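PDB 5HOS: cellulase from Xanthomonas axonopodis pv. citri, which probably cleaves internal beta-1,4-glucosidic bonds of cellulose, as an endo-beta-1,4-glucanase of glycosyl hydrolase family 5. Local coordinates for residues N49-F63 with A306-P320. Numbering follows the deposited sequence.
Sequences NIDYRYPAADEYAYF and AGAWWSGAYPFNVQP
Where the first and last strands of the (beta/alpha)8 barrel meet, the loop after strand 298-306 packs on the loop that leads into helix 57-65 and on the helix's first turns. W309 and R53 make one part of this seam. The indole turns one face to the arginine chain, and R53 CD sits 3.4 Å from the centroid of the five-membered ring, almost straight above it, in a CH-pi contact. The guanidinium lies farther off centre, a looser cation-pi contact with its plane 56° from the indole. The far edge of the indole abuts the backbone of N49 and D51.

R53 bends at chi3 (-73°), which carries its guanidinium past W309. A308 CB covers one guanidinium face, and R53 NH2 forms a salt bridge with E59 OE2 at 2.9 Å. The same OE2 accepts from A56 N, above the carboxylate plane. Two protein donors thus grip OE2 of the buried E59, and water serves OE1. No direct hydrogen bond joins the segments. Water 1 accepts from R53 NE and A308 N and donates to E59 OE1 at 2.7 Å. Q319 OE1 accepts from G307 N.

F63 and A306 make the buried part; Y62 and P320 lie nearer the surface. F63 CZ touches A306 CB at 3.4 Å. P320 lies over the face of Y62, with CG 3.6 Å from the ring centroid. Y62 OH bonds to D326, and water 3 links it to V318 O.

Beyond the contact, F63 reaches V32 and L34 of strand 29-34, while Y60 packs against helix 90-105 and strand 70-75.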
ATOM      1  N   ASN A  49     -17.981   9.879  -8.388  1.00 29.83           N
ATOM      2  CA  ASN A  49     -18.501  10.988  -7.574  1.00 30.93           C
ATOM      3  C   ASN A  49     -19.810  10.727  -6.832  1.00 31.16           C
ATOM      4  O   ASN A  49     -20.363  11.650  -6.239  1.00 31.65           O
ATOM      5  CB  ASN A  49     -18.571  12.296  -8.384  1.00 31.97           C
ATOM      6  CG  ASN A  49     -17.208  12.751  -8.845  1.00 34.71           C
ATOM      7  OD1 ASN A  49     -16.227  12.641  -8.105  1.00 35.06           O
ATOM      8  ND2 ASN A  49     -17.129  13.256 -10.069  1.00 36.14           N
ATOM      9  N   ILE A  50     -20.268   9.474  -6.839  1.00 32.71           N
ATOM     10  CA  ILE A  50     -21.426   9.025  -6.061  1.00 35.28           C
ATOM     11  C   ILE A  50     -20.992   7.845  -5.173  1.00 34.32           C
ATOM     12  O   ILE A  50     -21.044   7.940  -3.942  1.00 35.83           O
ATOM     13  CB  ILE A  50     -22.605   8.638  -6.984  1.00 38.23           C
ATOM     14  CG1 ILE A  50     -23.108   9.883  -7.730  1.00 41.71           C
ATOM     15  CG2 ILE A  50     -23.744   8.019  -6.176  1.00 40.35           C
ATOM     16  CD1 ILE A  50     -24.004   9.604  -8.918  1.00 46.08           C
ATOM     17  N   ASP A  51     -20.558   6.748  -5.800  1.00 30.80           N
ATOM     18  CA  ASP A  51     -20.066   5.564  -5.075  1.00 31.21           C
ATOM     19  C   ASP A  51     -18.588   5.640  -4.673  1.00 31.26           C
ATOM     20  O   ASP A  51     -18.195   5.072  -3.654  1.00 32.49           O
ATOM     21  CB  ASP A  51     -20.276   4.308  -5.919  1.00 31.86           C
ATOM     22  CG  ASP A  51     -21.726   4.047  -6.200  1.00 32.94           C
ATOM     23  OD1 ASP A  51     -22.510   4.055  -5.233  1.00 31.71           O
ATOM     24  OD2 ASP A  51     -22.073   3.835  -7.379  1.00 35.69           O
ATOM     25  N   TYR A  52     -17.778   6.306  -5.493  1.00 27.12           N
ATOM     26  CA  TYR A  52     -16.345   6.450  -5.241  1.00 22.65           C
ATOM     27  C   TYR A  52     -15.838   7.744  -5.888  1.00 23.50           C
ATOM     28  O   TYR A  52     -16.545   8.357  -6.686  1.00 23.76           O
ATOM     29  CB  TYR A  52     -15.601   5.237  -5.812  1.00 24.42           C
ATOM     30  CG  TYR A  52     -15.600   5.151  -7.331  1.00 23.10           C
ATOM     31  CD1 TYR A  52     -16.669   4.589  -8.021  1.00 22.65           C
ATOM     32  CD2 TYR A  52     -14.507   5.622  -8.078  1.00 23.30           C
ATOM     33  CE1 TYR A  52     -16.666   4.500  -9.407  1.00 17.14           C
ATOM     34  CE2 TYR A  52     -14.502   5.548  -9.464  1.00 23.54           C
ATOM     35  CZ  TYR A  52     -15.570   4.982 -10.124  1.00 23.21           C
ATOM     36  OH  TYR A  52     -15.560   4.900 -11.497  1.00 25.29           O
ATOM     37  N   ARG A  53     -14.609   8.130  -5.546  1.00 22.50           N
ATOM     38  CA  ARG A  53     -13.995   9.380  -6.015  1.00 23.57           C
ATOM     39  C   ARG A  53     -12.496   9.194  -6.199  1.00 22.94           C
ATOM     40  O   ARG A  53     -11.898   8.308  -5.585  1.00 22.91           O
ATOM     41  CB  ARG A  53     -14.213  10.505  -4.991  1.00 27.37           C
ATOM     42  CG  ARG A  53     -13.577  10.232  -3.628  1.00 31.44           C
ATOM     43  CD  ARG A  53     -13.629  11.417  -2.680  1.00 35.88           C
ATOM     44  NE  ARG A  53     -12.695  12.492  -3.034  1.00 34.09           N
ATOM     45  CZ  ARG A  53     -13.001  13.617  -3.688  1.00 36.54           C
ATOM     46  NH1 ARG A  53     -14.244  13.871  -4.115  1.00 37.22           N
ATOM     47  NH2 ARG A  53     -12.042  14.513  -3.926  1.00 38.15           N
ATOM     48  N   TYR A  54     -11.903  10.045  -7.030  1.00 21.73           N
ATOM     49  CA  TYR A  54     -10.456  10.221  -7.072  1.00 20.23           C
ATOM     50  C   TYR A  54     -10.108  11.554  -6.398  1.00 20.94           C
ATOM     51  O   TYR A  54     -10.967  12.431  -6.272  1.00 23.84           O
ATOM     52  CB  TYR A  54      -9.937  10.150  -8.516  1.00 20.03           C
ATOM     53  CG  TYR A  54      -9.731   8.727  -8.997  1.00 18.58           C
ATOM     54  CD1 TYR A  54     -10.815   7.894  -9.262  1.00 19.59           C
ATOM     55  CD2 TYR A  54      -8.446   8.205  -9.176  1.00 19.04           C
ATOM     56  CE1 TYR A  54     -10.634   6.585  -9.685  1.00 18.21           C
ATOM     57  CE2 TYR A  54      -8.255   6.899  -9.602  1.00 17.95           C
ATOM     58  CZ  TYR A  54      -9.345   6.092  -9.856  1.00 19.25           C
ATOM     59  OH  TYR A  54      -9.160   4.799 -10.280  1.00 19.55           O
ATOM     60  N   PRO A  55      -8.856  11.706  -5.938  1.00 20.31           N
ATOM     61  CA  PRO A  55      -8.497  12.948  -5.248  1.00 21.34           C
ATOM     62  C   PRO A  55      -8.462  14.183  -6.159  1.00 22.35           C
ATOM     63  O   PRO A  55      -8.098  14.077  -7.326  1.00 23.20           O
ATOM     64  CB  PRO A  55      -7.088  12.653  -4.696  1.00 20.73           C
ATOM     65  CG  PRO A  55      -6.900  11.181  -4.816  1.00 20.71           C
ATOM     66  CD  PRO A  55      -7.719  10.767  -5.993  1.00 20.82           C
ATOM     67  N   ALA A  56      -8.856  15.339  -5.624  1.00 25.44           N
ATOM     68  CA  ALA A  56      -8.651  16.621  -6.303  1.00 25.10           C
ATOM     69  C   ALA A  56      -7.161  16.923  -6.376  1.00 22.97           C
ATOM     70  O   ALA A  56      -6.399  16.450  -5.550  1.00 21.56           O
ATOM     71  CB  ALA A  56      -9.376  17.738  -5.567  1.00 26.29           C
ATOM     72  N   ALA A  57      -6.754  17.723  -7.358  1.00 24.96           N
ATOM     73  CA  ALA A  57      -5.336  18.072  -7.535  1.00 24.21           C
ATOM     74  C   ALA A  57      -4.713  18.741  -6.294  1.00 24.73           C
ATOM     75  O   ALA A  57      -3.551  18.475  -5.962  1.00 25.56           O
ATOM     76  CB  ALA A  57      -5.155  18.956  -8.766  1.00 24.61           C
ATOM     77  N   ASP A  58      -5.478  19.591  -5.607  1.00 24.50           N
ATOM     78  CA  ASP A  58      -4.958  20.283  -4.414  1.00 24.53           C
ATOM     79  C   ASP A  58      -4.770  19.385  -3.173  1.00 23.46           C
ATOM     80  O   ASP A  58      -4.108  19.789  -2.222  1.00 22.96           O
ATOM     81  CB  ASP A  58      -5.760  21.563  -4.080  1.00 27.40           C
ATOM     82  CG  ASP A  58      -7.192  21.294  -3.613  1.00 29.63           C
ATOM     83  OD1 ASP A  58      -7.605  20.128  -3.494  1.00 31.40           O
ATOM     84  OD2 ASP A  58      -7.915  22.282  -3.363  1.00 35.25           O
ATOM     85  N   GLU A  59      -5.330  18.176  -3.191  1.00 23.58           N
ATOM     86  CA  GLU A  59      -5.069  17.200  -2.129  1.00 23.11           C
ATOM     87  C   GLU A  59      -3.590  16.790  -2.133  1.00 20.99           C
ATOM     88  O   GLU A  59      -2.952  16.722  -1.079  1.00 21.84           O
ATOM     89  CB  GLU A  59      -6.011  16.002  -2.253  1.00 25.86           C
ATOM     90  CG  GLU A  59      -7.469  16.385  -1.969  1.00 27.74           C
ATOM     91  CD  GLU A  59      -8.435  15.218  -2.063  1.00 31.03           C
ATOM     92  OE1 GLU A  59      -8.164  14.188  -1.420  1.00 35.79           O
ATOM     93  OE2 GLU A  59      -9.465  15.329  -2.776  1.00 27.35           O
ATOM     94  N   TYR A  60      -3.033  16.625  -3.329  1.00 18.28           N
ATOM     95  CA  TYR A  60      -1.615  16.292  -3.478  1.00 18.83           C
ATOM     96  C   TYR A  60      -0.755  17.453  -2.985  1.00 19.36           C
ATOM     97  O   TYR A  60       0.177  17.250  -2.214  1.00 21.17           O
ATOM     98  CB  TYR A  60      -1.279  15.936  -4.930  1.00 19.99           C
ATOM     99  CG  TYR A  60      -2.091  14.779  -5.475  1.00 19.01           C
ATOM    100  CD1 TYR A  60      -3.341  14.988  -6.053  1.00 19.56           C
ATOM    101  CD2 TYR A  60      -1.613  13.471  -5.417  1.00 19.52           C
ATOM    102  CE1 TYR A  60      -4.086  13.936  -6.550  1.00 18.67           C
ATOM    103  CE2 TYR A  60      -2.351  12.413  -5.915  1.00 18.07           C
ATOM    104  CZ  TYR A  60      -3.596  12.649  -6.471  1.00 18.22           C
ATOM    105  OH  TYR A  60      -4.348  11.606  -6.974  1.00 17.26           O
ATOM    106  N   ALA A  61      -1.084  18.670  -3.413  1.00 19.47           N
ATOM    107  CA  ALA A  61      -0.356  19.865  -2.975  1.00 22.05           C
ATOM    108  C   ALA A  61      -0.337  19.999  -1.442  1.00 20.76           C
ATOM    109  O   ALA A  61       0.697  20.311  -0.873  1.00 20.79           O
ATOM    110  CB  ALA A  61      -0.932  21.116  -3.618  1.00 24.31           C
ATOM    111  N   TYR A  62      -1.463  19.717  -0.781  1.00 20.77           N
ATOM    112  CA  TYR A  62      -1.511  19.761   0.680  1.00 21.65           C
ATOM    113  C   TYR A  62      -0.475  18.830   1.320  1.00 21.70           C
ATOM    114  O   TYR A  62       0.307  19.249   2.179  1.00 21.19           O
ATOM    115  CB  TYR A  62      -2.910  19.424   1.224  1.00 22.36           C
ATOM    116  CG  TYR A  62      -2.896  19.270   2.731  1.00 24.05           C
ATOM    117  CD1 TYR A  62      -2.777  20.382   3.563  1.00 26.47           C
ATOM    118  CD2 TYR A  62      -2.938  18.006   3.329  1.00 24.13           C
ATOM    119  CE1 TYR A  62      -2.728  20.248   4.945  1.00 27.16           C
ATOM    120  CE2 TYR A  62      -2.893  17.861   4.707  1.00 24.79           C
ATOM    121  CZ  TYR A  62      -2.790  18.982   5.514  1.00 26.30           C
ATOM    122  OH  TYR A  62      -2.748  18.830   6.884  1.00 27.30           O
ATOM    123  N   PHE A  63      -0.469  17.569   0.904  1.00 20.64           N
ATOM    124  CA  PHE A  63       0.429  16.592   1.523  1.00 18.63           C
ATOM    125  C   PHE A  63       1.886  16.838   1.158  1.00 17.93           C
ATOM    126  O   PHE A  63       2.763  16.648   1.994  1.00 18.98           O
ATOM    127  CB  PHE A  63      -0.044  15.157   1.258  1.00 19.64           C
ATOM    128  CG  PHE A  63      -1.288  14.816   2.030  1.00 19.62           C
ATOM    129  CD1 PHE A  63      -1.232  14.688   3.422  1.00 20.03           C
ATOM    130  CD2 PHE A  63      -2.511  14.693   1.400  1.00 20.16           C
ATOM    131  CE1 PHE A  63      -2.375  14.409   4.165  1.00 19.89           C
ATOM    132  CE2 PHE A  63      -3.660  14.412   2.139  1.00 21.83           C
ATOM    133  CZ  PHE A  63      -3.591  14.276   3.519  1.00 21.74           C
ATOM    134  N   ALA A 306      -5.902   9.276   4.446  1.00 23.04           N
ATOM    135  CA  ALA A 306      -6.632  10.508   4.216  1.00 23.40           C
ATOM    136  C   ALA A 306      -7.577  10.274   3.028  1.00 25.55           C
ATOM    137  O   ALA A 306      -7.744   9.142   2.568  1.00 23.17           O
ATOM    138  CB  ALA A 306      -5.667  11.657   3.963  1.00 23.02           C
ATOM    139  N   GLY A 307      -8.190  11.339   2.533  1.00 31.10           N
ATOM    140  CA  GLY A 307      -9.224  11.242   1.509  1.00 31.63           C
ATOM    141  C   GLY A 307     -10.425  12.027   1.986  1.00 32.85           C
ATOM    142  O   GLY A 307     -10.688  12.108   3.190  1.00 33.57           O
ATOM    143  N   ALA A 308     -11.156  12.593   1.034  1.00 31.58           N
ATOM    144  CA  ALA A 308     -12.200  13.572   1.334  1.00 30.41           C
ATOM    145  C   ALA A 308     -13.475  13.000   1.972  1.00 30.65           C
ATOM    146  O   ALA A 308     -14.257  13.764   2.550  1.00 30.31           O
ATOM    147  CB  ALA A 308     -12.552  14.355   0.070  1.00 33.36           C
ATOM    148  N   TRP A 309     -13.695  11.685   1.873  1.00 34.15           N
ATOM    149  CA  TRP A 309     -14.967  11.080   2.310  1.00 35.88           C
ATOM    150  C   TRP A 309     -14.929  10.286   3.622  1.00 35.43           C
ATOM    151  O   TRP A 309     -15.915   9.628   3.961  1.00 40.53           O
ATOM    152  CB  TRP A 309     -15.557  10.222   1.173  1.00 35.81           C
ATOM    153  CG  TRP A 309     -16.116  11.017  -0.004  1.00 36.28           C
ATOM    154  CD1 TRP A 309     -16.198  12.383  -0.129  1.00 35.93           C
ATOM    155  CD2 TRP A 309     -16.705  10.476  -1.193  1.00 35.24           C
ATOM    156  NE1 TRP A 309     -16.778  12.714  -1.330  1.00 37.11           N
ATOM    157  CE2 TRP A 309     -17.108  11.565  -2.000  1.00 37.21           C
ATOM    158  CE3 TRP A 309     -16.928   9.174  -1.656  1.00 35.40           C
ATOM    159  CZ2 TRP A 309     -17.713  11.390  -3.252  1.00 37.88           C
ATOM    160  CZ3 TRP A 309     -17.538   8.996  -2.898  1.00 34.61           C
ATOM    161  CH2 TRP A 309     -17.923  10.102  -3.681  1.00 36.53           C
ATOM    162  N   TRP A 310     -13.831  10.362   4.379  1.00 33.17           N
ATOM    163  CA  TRP A 310     -13.780   9.719   5.698  1.00 33.22           C
ATOM    164  C   TRP A 310     -14.752  10.422   6.640  1.00 35.67           C
ATOM    165  O   TRP A 310     -14.908  11.643   6.582  1.00 36.97           O
ATOM    166  CB  TRP A 310     -12.371   9.752   6.321  1.00 34.30           C
ATOM    167  CG  TRP A 310     -11.400   8.778   5.728  1.00 30.91           C
ATOM    168  CD1 TRP A 310     -10.299   9.076   4.981  1.00 30.75           C
ATOM    169  CD2 TRP A 310     -11.426   7.347   5.850  1.00 31.77           C
ATOM    170  NE1 TRP A 310      -9.641   7.927   4.622  1.00 31.02           N
ATOM    171  CE2 TRP A 310     -10.310   6.849   5.140  1.00 30.50           C
ATOM    172  CE3 TRP A 310     -12.286   6.436   6.485  1.00 33.74           C
ATOM    173  CZ2 TRP A 310     -10.030   5.479   5.042  1.00 31.52           C
ATOM    174  CZ3 TRP A 310     -12.004   5.067   6.388  1.00 32.09           C
ATOM    175  CH2 TRP A 310     -10.884   4.607   5.671  1.00 31.20           C
ATOM    176  N   SER A 311     -15.386   9.643   7.510  1.00 40.79           N
ATOM    177  CA  SER A 311     -16.279  10.194   8.525  1.00 42.90           C
ATOM    178  C   SER A 311     -15.466  10.930   9.593  1.00 49.37           C
ATOM    179  O   SER A 311     -14.244  10.733   9.720  1.00 45.69           O
ATOM    180  CB  SER A 311     -17.131   9.091   9.155  1.00 45.65           C
ATOM    181  OG  SER A 311     -16.360   8.244   9.988  1.00 49.26           O
ATOM    182  N   GLY A 312     -16.155  11.781  10.352  1.00 53.52           N
ATOM    183  CA  GLY A 312     -15.535  12.559  11.425  1.00 52.67           C
ATOM    184  C   GLY A 312     -14.998  11.726  12.577  1.00 51.67           C
ATOM    185  O   GLY A 312     -14.050  12.134  13.247  1.00 52.32           O
ATOM    186  N   ALA A 313     -15.606  10.560  12.803  1.00 51.72           N
ATOM    187  CA  ALA A 313     -15.179   9.648  13.862  1.00 51.79           C
ATOM    188  C   ALA A 313     -13.981   8.779  13.476  1.00 44.32           C
ATOM    189  O   ALA A 313     -13.419   8.119  14.348  1.00 39.68           O
ATOM    190  CB  ALA A 313     -16.341   8.760  14.294  1.00 57.24           C
ATOM    191  N   TYR A 314     -13.582   8.758  12.200  1.00 38.23           N
ATOM    192  CA  TYR A 314     -12.500   7.863  11.793  1.00 32.77           C
ATOM    193  C   TYR A 314     -11.170   8.263  12.462  1.00 31.19           C
ATOM    194  O   TYR A 314     -10.636   9.336  12.170  1.00 31.41           O
ATOM    195  CB  TYR A 314     -12.338   7.801  10.273  1.00 33.05           C
ATOM    196  CG  TYR A 314     -11.455   6.651   9.864  1.00 32.49           C
ATOM    197  CD1 TYR A 314     -11.822   5.337  10.157  1.00 33.31           C
ATOM    198  CD2 TYR A 314     -10.243   6.868   9.207  1.00 33.83           C
ATOM    199  CE1 TYR A 314     -11.007   4.269   9.809  1.00 33.58           C
ATOM    200  CE2 TYR A 314      -9.424   5.809   8.843  1.00 33.80           C
ATOM    201  CZ  TYR A 314      -9.807   4.512   9.149  1.00 32.85           C
ATOM    202  OH  TYR A 314      -8.995   3.463   8.796  1.00 35.70           O
ATOM    203  N   PRO A 315     -10.634   7.392  13.352  1.00 31.36           N
ATOM    204  CA  PRO A 315      -9.503   7.812  14.199  1.00 30.95           C
ATOM    205  C   PRO A 315      -8.181   8.073  13.482  1.00 28.41           C
ATOM    206  O   PRO A 315      -7.342   8.801  14.021  1.00 30.33           O
ATOM    207  CB  PRO A 315      -9.352   6.654  15.191  1.00 32.79           C
ATOM    208  CG  PRO A 315      -9.901   5.467  14.486  1.00 23.92           C
ATOM    209  CD  PRO A 315     -11.007   5.983  13.605  1.00 31.03           C
ATOM    210  N   PHE A 316      -7.995   7.498  12.294  1.00 24.70           N
ATOM    211  CA  PHE A 316      -6.727   7.645  11.567  1.00 23.05           C
ATOM    212  C   PHE A 316      -6.764   8.707  10.477  1.00 21.92           C
ATOM    213  O   PHE A 316      -5.779   8.876   9.754  1.00 22.84           O
ATOM    214  CB  PHE A 316      -6.304   6.310  10.936  1.00 22.91           C
ATOM    215  CG  PHE A 316      -6.299   5.139  11.885  1.00 23.81           C
ATOM    216  CD1 PHE A 316      -5.831   5.266  13.187  1.00 25.10           C
ATOM    217  CD2 PHE A 316      -6.729   3.890  11.455  1.00 26.99           C
ATOM    218  CE1 PHE A 316      -5.814   4.180  14.048  1.00 26.26           C
ATOM    219  CE2 PHE A 316      -6.705   2.796  12.309  1.00 27.40           C
ATOM    220  CZ  PHE A 316      -6.250   2.940  13.611  1.00 24.99           C
ATOM    221  N   ASN A 317      -7.876   9.429  10.353  1.00 23.95           N
ATOM    222  CA  ASN A 317      -8.048  10.374   9.248  1.00 24.25           C
ATOM    223  C   ASN A 317      -7.141  11.589   9.391  1.00 24.31           C
ATOM    224  O   ASN A 317      -7.252  12.331  10.364  1.00 27.33           O
ATOM    225  CB  ASN A 317      -9.508  10.828   9.145  1.00 26.14           C
ATOM    226  CG  ASN A 317      -9.767  11.692   7.919  1.00 29.52           C
ATOM    227  OD1 ASN A 317      -8.992  11.687   6.948  1.00 29.12           O
ATOM    228  ND2 ASN A 317     -10.855  12.450   7.958  1.00 31.73           N
ATOM    229  N   VAL A 318      -6.256  11.803   8.413  1.00 24.21           N
ATOM    230  CA  VAL A 318      -5.386  12.993   8.416  1.00 23.95           C
ATOM    231  C   VAL A 318      -5.741  13.962   7.284  1.00 23.75           C
ATOM    232  O   VAL A 318      -4.966  14.856   6.963  1.00 23.99           O
ATOM    233  CB  VAL A 318      -3.877  12.646   8.439  1.00 24.10           C
ATOM    234  CG1 VAL A 318      -3.509  12.018   9.773  1.00 23.50           C
ATOM    235  CG2 VAL A 318      -3.471  11.738   7.285  1.00 24.79           C
ATOM    236  N   GLN A 319      -6.927  13.796   6.702  1.00 24.67           N
ATOM    237  CA  GLN A 319      -7.490  14.792   5.784  1.00 25.69           C
ATOM    238  C   GLN A 319      -7.702  16.082   6.578  1.00 24.94           C
ATOM    239  O   GLN A 319      -8.294  16.030   7.663  1.00 23.91           O
ATOM    240  CB  GLN A 319      -8.848  14.323   5.242  1.00 29.18           C
ATOM    241  CG  GLN A 319      -9.441  15.196   4.144  1.00 32.40           C
ATOM    242  CD  GLN A 319      -8.754  15.006   2.806  1.00 34.35           C
ATOM    243  OE1 GLN A 319      -7.791  14.248   2.689  1.00 33.52           O
ATOM    244  NE2 GLN A 319      -9.253  15.683   1.784  1.00 38.35           N
ATOM    245  N   PRO A 320      -7.237  17.237   6.046  1.00 26.18           N
ATOM    246  CA  PRO A 320      -7.509  18.492   6.763  1.00 26.76           C
ATOM    247  C   PRO A 320      -9.011  18.744   6.911  1.00 28.72           C
ATOM    248  O   PRO A 320      -9.806  18.263   6.093  1.00 29.50           O
ATOM    249  CB  PRO A 320      -6.831  19.574   5.904  1.00 28.76           C
ATOM    250  CG  PRO A 320      -6.381  18.917   4.652  1.00 29.33           C
ATOM    251  CD  PRO A 320      -6.430  17.434   4.828  1.00 26.92           C
TER
HETATM  252  O   HOH W   1     -10.152  12.444  -1.800  1.00 29.17           O
HETATM  253  O   HOH W   2      -6.584  14.590   0.528  1.00 36.70           O
HETATM  254  O   HOH W   3      -3.592  16.797   8.476  1.00 30.60           O